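Local coordinates for protein ficolin-3 (Homo sapiens, PDB 2J5Z) that probably acts as a trimeric lectin of innate immunity, its fibrinogen-like domain binding sugars such as galactose on target surfaces, at residues W28-L33 against A38-C43; V63-S68 against A74-Q79. All coordinates share one frame; numbering follows the deposited sequence. Where two conformers were deposited one is given.

How the interactions relate
Both interactions lie in the fibrinogen-like domain and reach the same antiparallel sheet. Interaction 1 is the more buried of the two: a hairpin of strands 28-32 and 38-44, tied by paired backbone bonds and with a disulfide leaving each strand. Interaction 2 has no hydrogen bond between its segments and rests on one phenylalanine wedged among an aromatic ring, an arginine and a valine, where a loop meets the short strand 76-77 beside a neighbouring subunit. The two follow one another along the chain, with centres about 18 Å apart, and touch where Trp28 NE1 comes within 3.0 Å of Gln79 O.

Interaction 1: W28-L33 against A38-C43; sequences WYHLCL and ALPVFC
Tyr29 and Val41 exchange both of their backbone hydrogen bonds, Tyr29 N to Val41 O and Val41 N to Tyr29 O, each 2.8 Å long. Leu31 and Leu39 form the next such pair, with Leu31 N to Leu39 O at 2.9 Å. Between and beyond these, the non-hydrogen-bonded pairs bring CA-H groups against the same carbonyls, as where Trp28 CA lies 3.3 Å from Val41 O.

On the face carrying Trp28, His30, Pro40 and Phe42, rings do most of the packing. Phe42 CB sits almost centrally over the six-membered ring of Trp28, a CH-pi contact, while the Phe42 ring turns its edge to the five-membered ring in a T-shaped pair with planes at 73°. Phe42 CG is anti to its own backbone N (chi1 -172°), which carries the ring past the indole. Pro40 packs over one face of the His30 ring.

Strands 28-32 and 38-44 thus make an antiparallel beta hairpin at the edge of the fibrinogen-like domain's sheet; strand 52-58 pairs antiparallel with the other side of strand 38-44, Phe42 bonding to Val54 through the backbone.

On the face of Tyr29, Leu31, Leu39 and Val41 the packing is mostly aliphatic. Leu31 CG packs 3.6 Å from Val41 CG2, and Leu33 meets Leu39; helix 87-94 covers the leucines. The exception is a sulfur-aromatic contact, Cys43 SG approaching the Tyr29 ring obliquely; this sulfur is disulfide-bonded to Cys15, as Cys32 is to Cys8.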
loop_
_atom_site.group_PDB
_atom_site.type_symbol
_atom_site.label_atom_id
_atom_site.label_comp_id
_atom_site.label_asym_id
_atom_site.label_seq_id
_atom_site.Cartn_x
_atom_site.Cartn_y
_atom_site.Cartn_z
ATOM N N TRP A 28 -4.162 5.590 -4.302
ATOM C CA TRP A 28 -3.312 6.284 -5.288
ATOM C C TRP A 28 -3.937 6.272 -6.687
ATOM O O TRP A 28 -4.332 5.219 -7.211
ATOM C CB TRP A 28 -1.895 5.696 -5.277
ATOM C CG TRP A 28 -1.204 6.036 -3.993
ATOM C CD1 TRP A 28 -1.221 5.316 -2.830
ATOM C CD2 TRP A 28 -0.455 7.226 -3.719
ATOM N NE1 TRP A 28 -0.514 5.979 -1.854
ATOM C CE2 TRP A 28 -0.029 7.150 -2.372
ATOM C CE3 TRP A 28 -0.070 8.329 -4.491
ATOM C CZ2 TRP A 28 0.734 8.155 -1.772
ATOM C CZ3 TRP A 28 0.696 9.324 -3.898
ATOM C CH2 TRP A 28 1.096 9.226 -2.551
ATOM N N TYR A 29 -4.041 7.458 -7.278
ATOM C CA TYR A 29 -4.639 7.636 -8.593
ATOM C C TYR A 29 -3.747 8.560 -9.402
ATOM O O TYR A 29 -3.023 9.353 -8.839
ATOM C CB TYR A 29 -5.995 8.310 -8.479
ATOM C CG TYR A 29 -7.069 7.445 -7.859
ATOM C CD1 TYR A 29 -7.909 6.686 -8.652
ATOM C CD2 TYR A 29 -7.230 7.392 -6.481
ATOM C CE1 TYR A 29 -8.904 5.890 -8.091
ATOM C CE2 TYR A 29 -8.211 6.605 -5.908
ATOM C CZ TYR A 29 -9.041 5.857 -6.725
ATOM O OH TYR A 29 -10.013 5.063 -6.166
ATOM N N HIS A 30 -3.840 8.493 -10.720
ATOM C CA HIS A 30 -3.120 9.465 -11.549
ATOM C C HIS A 30 -4.000 10.643 -11.950
ATOM O O HIS A 30 -5.151 10.456 -12.368
ATOM C CB HIS A 30 -2.532 8.771 -12.766
ATOM C CG HIS A 30 -1.347 7.922 -12.443
ATOM N ND1 HIS A 30 -0.060 8.284 -12.774
ATOM C CD2 HIS A 30 -1.249 6.745 -11.781
ATOM C CE1 HIS A 30 0.778 7.355 -12.352
ATOM N NE2 HIS A 30 0.082 6.411 -11.742
ATOM N N LEU A 31 -3.478 11.854 -11.783
ATOM C CA LEU A 31 -4.141 13.047 -12.292
ATOM C C LEU A 31 -3.378 13.469 -13.534
ATOM O O LEU A 31 -2.197 13.173 -13.662
ATOM C CB LEU A 31 -4.082 14.204 -11.294
ATOM C CG LEU A 31 -4.614 14.057 -9.874
ATOM C CD1 LEU A 31 -4.650 15.413 -9.183
ATOM C CD2 LEU A 31 -5.998 13.423 -9.891
ATOM N N CYS A 32 -4.058 14.139 -14.452
ATOM C CA CYS A 32 -3.381 14.727 -15.602
ATOM C C CYS A 32 -3.268 16.216 -15.316
ATOM O O CYS A 32 -4.270 16.928 -15.263
ATOM C CB CYS A 32 -4.149 14.463 -16.904
ATOM S SG CYS A 32 -3.166 14.755 -18.431
ATOM N N LEU A 33 -2.040 16.667 -15.078
ATOM C CA LEU A 33 -1.767 18.069 -14.788
ATOM C C LEU A 33 -2.004 18.957 -16.005
ATOM O O LEU A 33 -1.934 18.490 -17.143
ATOM C CB LEU A 33 -0.325 18.236 -14.316
ATOM C CG LEU A 33 0.051 17.518 -13.015
ATOM C CD1 LEU A 33 1.533 17.643 -12.780
ATOM C CD2 LEU A 33 -0.719 18.122 -11.864
ATOM N N ALA A 38 1.386 13.282 -16.158
ATOM C CA ALA A 38 0.636 12.457 -15.208
ATOM C C ALA A 38 1.317 12.487 -13.857
ATOM O O ALA A 38 2.540 12.406 -13.764
ATOM C CB ALA A 38 0.517 11.024 -15.703
ATOM N N LEU A 39 0.519 12.581 -12.800
ATOM C CA LEU A 39 1.068 12.662 -11.455
ATOM C C LEU A 39 0.301 11.704 -10.555
ATOM O O LEU A 39 -0.910 11.816 -10.477
ATOM C CB LEU A 39 0.882 14.086 -10.927
ATOM C CG LEU A 39 1.300 14.374 -9.478
ATOM C CD1 LEU A 39 2.783 14.214 -9.302
ATOM C CD2 LEU A 39 0.839 15.758 -9.021
ATOM N N PRO A 40 0.995 10.753 -9.900
ATOM C CA PRO A 40 0.311 9.937 -8.885
ATOM C C PRO A 40 0.018 10.781 -7.649
ATOM O O PRO A 40 0.889 11.516 -7.177
ATOM C CB PRO A 40 1.345 8.853 -8.536
ATOM C CG PRO A 40 2.406 8.961 -9.605
ATOM C CD PRO A 40 2.410 10.377 -10.027
ATOM N N VAL A 41 -1.198 10.661 -7.118
ATOM C CA VAL A 41 -1.595 11.396 -5.921
ATOM C C VAL A 41 -2.487 10.492 -5.093
ATOM O O VAL A 41 -3.119 9.582 -5.635
ATOM C CB VAL A 41 -2.440 12.662 -6.256
ATOM C CG1 VAL A 41 -1.652 13.626 -7.155
ATOM C CG2 VAL A 41 -3.737 12.246 -6.907
ATOM N N PHE A 42 -2.533 10.750 -3.790
ATOM C CA PHE A 42 -3.444 10.029 -2.900
ATOM C C PHE A 42 -4.744 10.781 -2.770
ATOM O O PHE A 42 -4.751 11.935 -2.324
ATOM C CB PHE A 42 -2.833 9.824 -1.515
ATOM C CG PHE A 42 -3.659 8.931 -0.636
ATOM C CD1 PHE A 42 -3.451 7.553 -0.642
ATOM C CD2 PHE A 42 -4.658 9.456 0.164
ATOM C CE1 PHE A 42 -4.218 6.716 0.149
ATOM C CE2 PHE A 42 -5.444 8.614 0.962
ATOM C CZ PHE A 42 -5.208 7.243 0.950
ATOM N N CYS A 43 -5.841 10.139 -3.180
ATOM C CA CYS A 43 -7.170 10.738 -3.047
ATOM C C CYS A 43 -7.870 10.124 -1.850
ATOM O O CYS A 43 -7.958 8.896 -1.751
ATOM C CB CYS A 43 -8.013 10.457 -4.277
ATOM S SG CYS A 43 -7.437 11.253 -5.794
#

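Interaction 2: V63-S68 against A74-Q79; sequences VDFFRS and AGFGNQ
Phe76 is wedged among Val63, Phe65 and Arg67, and each meets a different part of its ring. Its CE1 and CZ edge is directed at the face of Phe65 in a T-shaped pair, planes at 73°, with Phe76 CZ 3.8 Å from Phe65 CD2. Over one face of Phe76 lies Arg67: CG stands 4.1 Å from the ring centroid in a CH-pi contact, and the guanidinium stacks on the same ring, planes 29° apart, with NH1 3.6 Å from Phe76 CB. Arg67 bends at chi2 (-94°), which lays its chain along the ring from CG to the guanidinium. Val63 CG1 closes on another part of the edge, 4.1 Å from Phe76 CD1, and also touches Gly77 CA.

The loop is itself a compact series of turns leading into helix 69-74: Asp64 OD1 accepts a hydrogen bond from Phe66 N, 2.9 Å, making an Asx turn, and Phe66 centres an inverse gamma turn. Arg67 NE also makes a weak bond to Asp64 O, 2.7 Å, consistent with some restraint on the guanidinium.

Farther out, Arg67 NH1 forms a salt bridge with Asp46 of a neighbouring subunit, joining the stack to the trimer interface. Tyr72 sets its ring edge-to-face with Phe76 and its OH is hydrogen-bonded to Phe65 O, while Phe65 also makes a cation-pi contact with Arg58.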
loop_
_atom_site.group_PDB
_atom_site.type_symbol
_atom_site.label_atom_id
_atom_site.label_comp_id
_atom_site.label_asym_id
_atom_site.label_seq_id
_atom_site.Cartn_x
_atom_site.Cartn_y
_atom_site.Cartn_z
ATOM N N VAL A 63 10.176 8.328 7.305
ATOM C CA VAL A 63 10.782 9.144 6.260
ATOM C C VAL A 63 11.425 10.413 6.824
ATOM O O VAL A 63 10.840 11.081 7.675
ATOM C CB VAL A 63 9.720 9.556 5.215
ATOM C CG1 VAL A 63 10.303 10.548 4.207
ATOM C CG2 VAL A 63 9.174 8.333 4.500
ATOM N N ASP A 64 12.611 10.759 6.328
ATOM C CA ASP A 64 13.325 11.953 6.795
ATOM C C ASP A 64 12.753 13.188 6.106
ATOM O O ASP A 64 12.721 13.263 4.872
ATOM C CB ASP A 64 14.813 11.806 6.477
ATOM C CG ASP A 64 15.674 12.912 7.065
ATOM O OD1 ASP A 64 15.144 13.866 7.672
ATOM O OD2 ASP A 64 16.913 12.826 6.883
ATOM N N PHE A 65 12.268 14.141 6.895
ATOM C CA PHE A 65 11.686 15.353 6.315
ATOM C C PHE A 65 12.669 16.533 6.341
ATOM O O PHE A 65 12.358 17.611 5.841
ATOM C CB PHE A 65 10.339 15.717 6.986
ATOM C CG PHE A 65 9.140 15.050 6.348
ATOM C CD1 PHE A 65 8.978 13.676 6.424
ATOM C CD2 PHE A 65 8.174 15.801 5.666
ATOM C CE1 PHE A 65 7.890 13.050 5.835
ATOM C CE2 PHE A 65 7.071 15.174 5.071
ATOM C CZ PHE A 65 6.922 13.802 5.163
ATOM N N PHE A 66 13.857 16.330 6.910
ATOM C CA PHE A 66 14.852 17.405 6.907
ATOM C C PHE A 66 15.585 17.405 5.564
ATOM O O PHE A 66 16.723 16.934 5.451
ATOM C CB PHE A 66 15.832 17.284 8.090
ATOM C CG PHE A 66 16.713 18.492 8.270
ATOM C CD1 PHE A 66 16.155 19.755 8.405
ATOM C CD2 PHE A 66 18.099 18.368 8.309
ATOM C CE1 PHE A 66 16.967 20.873 8.570
ATOM C CE2 PHE A 66 18.911 19.479 8.470
ATOM C CZ PHE A 66 18.347 20.730 8.601
ATOM N N ARG A 67 14.915 17.911 4.534
ATOM C CA ARG A 67 15.422 17.810 3.177
ATOM C C ARG A 67 15.596 19.158 2.505
ATOM O O ARG A 67 15.097 20.186 2.980
ATOM C CB ARG A 67 14.489 16.950 2.323
ATOM C CG ARG A 67 14.124 15.621 2.937
ATOM C CD ARG A 67 15.035 14.502 2.464
ATOM N NE ARG A 67 14.436 13.218 2.809
ATOM C CZ ARG A 67 14.030 12.298 1.945
ATOM N NH1 ARG A 67 14.183 12.470 0.631
ATOM N NH2 ARG A 67 13.496 11.176 2.413
ATOM N N SER A 68 16.273 19.123 1.366
ATOM C CA SER A 68 16.751 20.302 0.683
ATOM C C SER A 68 15.681 20.912 -0.197
ATOM O O SER A 68 14.624 20.313 -0.419
ATOM C CB SER A 68 17.917 19.919 -0.206
ATOM O OG SER A 68 17.452 19.055 -1.227
ATOM N N ALA A 74 10.578 18.797 -5.804
ATOM C CA ALA A 74 10.210 17.648 -6.622
ATOM C C ALA A 74 9.279 16.683 -5.897
ATOM O O ALA A 74 8.591 15.883 -6.528
ATOM C CB ALA A 74 11.483 16.908 -7.035
ATOM N N GLY A 75 9.287 16.740 -4.573
ATOM C CA GLY A 75 8.543 15.784 -3.753
ATOM C C GLY A 75 9.415 14.616 -3.312
ATOM O O GLY A 75 10.435 14.323 -3.949
ATOM N N PHE A 76 9.021 13.950 -2.226
ATOM C CA PHE A 76 9.785 12.812 -1.702
ATOM C C PHE A 76 8.963 11.959 -0.734
ATOM O O PHE A 76 7.909 12.390 -0.242
ATOM C CB PHE A 76 11.044 13.303 -0.979
ATOM C CG PHE A 76 10.747 14.142 0.226
ATOM C CD1 PHE A 76 10.464 13.547 1.451
ATOM C CD2 PHE A 76 10.732 15.528 0.129
ATOM C CE1 PHE A 76 10.177 14.333 2.574
ATOM C CE2 PHE A 76 10.432 16.315 1.240
ATOM C CZ PHE A 76 10.156 15.720 2.453
ATOM N N GLY A 77 9.445 10.750 -0.439
ATOM C CA GLY A 77 8.757 9.897 0.523
ATOM C C GLY A 77 8.283 8.576 -0.062
ATOM O O GLY A 77 8.749 8.159 -1.122
ATOM N N ASN A 78 7.352 7.920 0.626
ATOM C CA ASN A 78 6.881 6.593 0.224
ATOM C C ASN A 78 5.354 6.554 0.161
ATOM O O ASN A 78 4.682 6.936 1.124
ATOM C CB ASN A 78 7.408 5.534 1.204
ATOM C CG ASN A 78 7.192 4.099 0.714
ATOM O OD1 ASN A 78 6.111 3.738 0.252
ATOM N ND2 ASN A 78 8.234 3.273 0.821
ATOM N N GLN A 79 4.813 6.100 -0.973
ATOM C CA GLN A 79 3.351 6.011 -1.174
ATOM C C GLN A 79 2.613 5.317 -0.014
ATOM O O GLN A 79 1.510 5.721 0.369
ATOM C CB GLN A 79 3.024 5.301 -2.492
ATOM C CG GLN A 79 3.336 6.170 -3.733
ATOM C CD GLN A 79 2.933 5.515 -5.037
ATOM O OE1 GLN A 79 2.164 4.562 -5.053
ATOM N NE2 GLN A 79 3.456 6.021 -6.141
#